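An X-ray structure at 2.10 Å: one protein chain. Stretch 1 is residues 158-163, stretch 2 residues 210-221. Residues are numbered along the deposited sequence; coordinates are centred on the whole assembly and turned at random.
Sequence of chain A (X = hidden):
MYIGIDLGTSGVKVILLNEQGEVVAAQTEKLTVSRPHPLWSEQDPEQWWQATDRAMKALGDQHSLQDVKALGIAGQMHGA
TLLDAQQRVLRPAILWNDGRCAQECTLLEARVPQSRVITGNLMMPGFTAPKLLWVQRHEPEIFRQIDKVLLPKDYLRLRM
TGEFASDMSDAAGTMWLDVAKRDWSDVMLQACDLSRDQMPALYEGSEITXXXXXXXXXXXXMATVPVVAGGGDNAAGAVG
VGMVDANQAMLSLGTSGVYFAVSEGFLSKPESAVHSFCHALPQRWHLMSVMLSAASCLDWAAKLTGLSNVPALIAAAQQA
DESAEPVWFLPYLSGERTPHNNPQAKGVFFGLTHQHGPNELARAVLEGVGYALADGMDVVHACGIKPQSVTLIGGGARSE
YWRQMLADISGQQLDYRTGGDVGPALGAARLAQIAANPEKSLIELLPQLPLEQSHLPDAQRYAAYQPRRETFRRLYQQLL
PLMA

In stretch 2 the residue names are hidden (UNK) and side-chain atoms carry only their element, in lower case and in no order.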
# COMPACT_ATOMS: atom_id res chain seq x y z
N LEU A 158 -24.48 6.46 41.80
CA LEU A 158 -25.52 7.37 42.28
C LEU A 158 -26.93 6.81 42.06
O LEU A 158 -27.75 6.82 42.96
CB LEU A 158 -25.38 8.74 41.64
CG LEU A 158 -26.51 9.73 41.88
CD1 LEU A 158 -26.39 10.32 43.24
CD2 LEU A 158 -26.54 10.80 40.82
N ARG A 159 -27.18 6.28 40.88
CA ARG A 159 -28.43 5.59 40.60
C ARG A 159 -28.68 4.35 41.46
O ARG A 159 -29.82 4.04 41.78
CB ARG A 159 -28.54 5.26 39.12
CG ARG A 159 -28.96 6.42 38.24
CD ARG A 159 -30.36 6.93 38.50
NE ARG A 159 -31.16 7.03 37.28
CZ ARG A 159 -31.97 6.10 36.84
NH1 ARG A 159 -32.10 4.97 37.50
NH2 ARG A 159 -32.63 6.28 35.72
N MET A 160 -27.61 3.67 41.85
CA MET A 160 -27.70 2.49 42.68
C MET A 160 -27.73 2.77 44.18
O MET A 160 -28.30 2.00 44.93
CB MET A 160 -26.56 1.53 42.36
CG MET A 160 -26.69 0.78 41.07
SD MET A 160 -25.44 -0.50 40.92
CE MET A 160 -23.98 0.48 40.99
N THR A 161 -27.11 3.86 44.61
CA THR A 161 -26.88 4.13 46.02
C THR A 161 -27.38 5.45 46.53
O THR A 161 -27.53 5.64 47.73
CB THR A 161 -25.40 4.01 46.39
OG1 THR A 161 -24.65 5.04 45.75
CG2 THR A 161 -24.83 2.73 45.87
N GLY A 162 -27.61 6.39 45.62
CA GLY A 162 -27.87 7.77 45.98
C GLY A 162 -26.69 8.56 46.50
O GLY A 162 -26.87 9.66 46.99
N GLU A 163 -25.48 8.02 46.37
CA GLU A 163 -24.29 8.72 46.82
C GLU A 163 -23.50 9.28 45.64
O GLU A 163 -23.58 8.76 44.55
CB GLU A 163 -23.38 7.80 47.64
CG GLU A 163 -24.08 6.88 48.62
CD GLU A 163 -24.63 7.62 49.81
OE1 GLU A 163 -24.31 8.80 49.95
OE2 GLU A 163 -25.38 7.05 50.58
N UNK A 210 -21.08 3.30 50.18
CA UNK A 210 -22.49 3.26 50.47
C UNK A 210 -23.05 1.87 50.28
O UNK A 210 -22.33 0.88 50.34
N UNK A 211 -24.36 1.82 50.04
CA UNK A 211 -25.06 0.58 49.84
C UNK A 211 -26.15 0.75 48.81
O UNK A 211 -26.57 1.86 48.53
c UNK A 211 -25.64 0.10 51.13
N UNK A 212 -26.60 -0.35 48.22
CA UNK A 212 -27.76 -0.32 47.36
C UNK A 212 -28.95 0.27 48.09
O UNK A 212 -29.23 -0.08 49.22
c UNK A 212 -28.13 -1.70 46.84
c UNK A 212 -26.44 -1.83 45.00
c UNK A 212 -27.73 -3.84 45.67
c UNK A 212 -27.09 -2.56 46.14
N UNK A 213 -29.64 1.17 47.40
CA UNK A 213 -30.97 1.57 47.78
C UNK A 213 -31.92 0.39 47.85
O UNK A 213 -31.92 -0.47 46.99
c UNK A 213 -31.50 2.63 46.83
c UNK A 213 -30.84 4.81 47.79
c UNK A 213 -30.84 4.49 45.34
c UNK A 213 -30.62 3.86 46.66
N UNK A 214 -32.74 0.38 48.90
CA UNK A 214 -33.85 -0.58 49.04
C UNK A 214 -34.61 -0.86 47.76
O UNK A 214 -34.80 -2.01 47.41
c UNK A 214 -33.80 0.89 50.86
c UNK A 214 -32.82 1.45 49.90
c UNK A 214 -34.72 0.13 50.06
N UNK A 215 -35.05 0.18 47.06
CA UNK A 215 -35.80 -0.03 45.84
C UNK A 215 -34.97 -0.79 44.82
O UNK A 215 -35.47 -1.66 44.15
o UNK A 215 -37.09 3.28 48.26
c UNK A 215 -37.20 2.09 46.19
c UNK A 215 -36.28 1.30 45.27
c UNK A 215 -36.45 2.87 47.25
o UNK A 215 -35.24 3.06 47.10
N UNK A 216 -33.70 -0.42 44.71
CA UNK A 216 -32.77 -1.09 43.80
C UNK A 216 -32.46 -2.53 44.23
O UNK A 216 -32.54 -3.44 43.43
c UNK A 216 -31.76 1.09 43.04
c UNK A 216 -30.49 -1.00 42.77
c UNK A 216 -31.47 -0.27 43.63
N UNK A 217 -32.11 -2.71 45.49
CA UNK A 217 -31.87 -4.03 46.04
C UNK A 217 -33.04 -4.96 45.75
O UNK A 217 -32.87 -6.03 45.20
c UNK A 217 -31.62 -3.95 47.50
N UNK A 218 -34.24 -4.52 46.11
CA UNK A 218 -35.44 -5.29 45.86
C UNK A 218 -35.66 -5.66 44.40
O UNK A 218 -35.92 -6.81 44.08
c UNK A 218 -36.67 -4.60 46.45
c UNK A 218 -39.15 -4.60 46.10
c UNK A 218 -40.40 -5.44 46.03
c UNK A 218 -37.93 -5.44 46.37
n UNK A 218 -41.08 -5.47 47.36
N UNK A 219 -35.55 -4.68 43.52
CA UNK A 219 -35.70 -4.93 42.10
C UNK A 219 -34.76 -6.00 41.58
O UNK A 219 -35.07 -6.66 40.61
c UNK A 219 -35.55 -3.66 41.33
N UNK A 220 -33.61 -6.14 42.22
CA UNK A 220 -32.53 -7.00 41.73
C UNK A 220 -32.46 -8.31 42.50
O UNK A 220 -31.65 -9.16 42.21
c UNK A 220 -31.19 -6.27 41.80
c UNK A 220 -29.15 -2.56 39.12
c UNK A 220 -27.84 -3.15 41.03
c UNK A 220 -29.86 -4.33 40.64
c UNK A 220 -28.05 -2.38 39.90
c UNK A 220 -30.05 -3.53 39.50
n UNK A 220 -31.22 -3.93 38.92
c UNK A 220 -28.72 -4.11 41.41
c UNK A 220 -30.96 -5.23 40.73
c UNK A 220 -31.76 -4.95 39.67
N UNK A 221 -33.33 -8.46 43.48
CA UNK A 221 -33.40 -9.66 44.28
C UNK A 221 -32.19 -9.82 45.16
O UNK A 221 -31.61 -10.90 45.25
O HOH W 1 -26.09 4.45 50.24

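Position 210 has no side-chain atoms. Its CA lies 4.4 Å from CG of E163, and an ideal CB would fall 2.9 Å from that CG, a clash; the backbone angles would also jam it against the preceding carbonyl. Both constraints call for G210.

Position 211 carries one carbon, pointing away from stretch 1. The backbone makes the contact: its O sits 3.3 Å from CB of T161, and its N donates to water 1 at 3.2 Å. A single carbon is alanine, A211.

Position 212 has four carbons forked at the second. CB points away overall, but one tip turns back to 4.3 Å from CB of M160, while CA packs 3.4 Å from O of M160 in a CA-H...O contact. The fork after one carbon identifies L212, and the tip is CD2.

Position 213 repeats that fork. One branch end reaches 3.4 Å from O of T161, the other 3.7 Å from O of R159, and the backbone N donates to O of M160 at 2.9 Å. This is L213, with CD2 near T161 and CD1 near R159, at the N-cap of the next helix.

Position 214 has three carbons closing a ring onto its own N, which makes it P214. It does not touch stretch 1; lacking an N-H, it suits the first turn of a helix.

Position 215 has three carbons, the third bearing two oxygens: E215, exposed and out of reach.

Position 216 has one carbon carrying two more and points toward stretch 1. One methyl stands 3.7 Å from O of R159; branching at CB gives V216, and the methyl is CG2.

Position 217 has one carbon, directed sideways and buried without touching stretch 1: A217.

Position 218 runs four carbons to a nitrogen, exposed and out of reach: K218.

Position 219 again has one carbon, exposed: A219.

Position 220 has one carbon, then fused five- and six-membered rings holding eight carbons and a nitrogen. A six-ring carbon comes 3.4 Å from SD of M160. Only W220 fits; that carbon is CH2, and the sulfur SD lies at the ring edge, 4.6 Å from the six-membered ring centroid.

Position 221 has no side chain. Positive phi favours G221, which closes the helix in a Schellman motif.

The contact works by letting the end of one helix meet the start of another. O of M160 takes the N-H of L213 at 168°, a nearly straight bond that ties the two backbones where T161 and L212 are closest in register. Around this bond, L213 and V216 cover the last carbonyls of the first helix, while the M160 side chain runs on to the edge of W220. Water 1 lies within hydrogen-bonding distance of O of T161 (3.1 Å) and OE2 of E163 (2.7 Å) and accepts from N of A211. One backbone bond joins the stretches, apolar side chains pack around it, and glycine keeps the strand side clear.

Stretch 2, residues 210-221: GALLPEVAKAWG
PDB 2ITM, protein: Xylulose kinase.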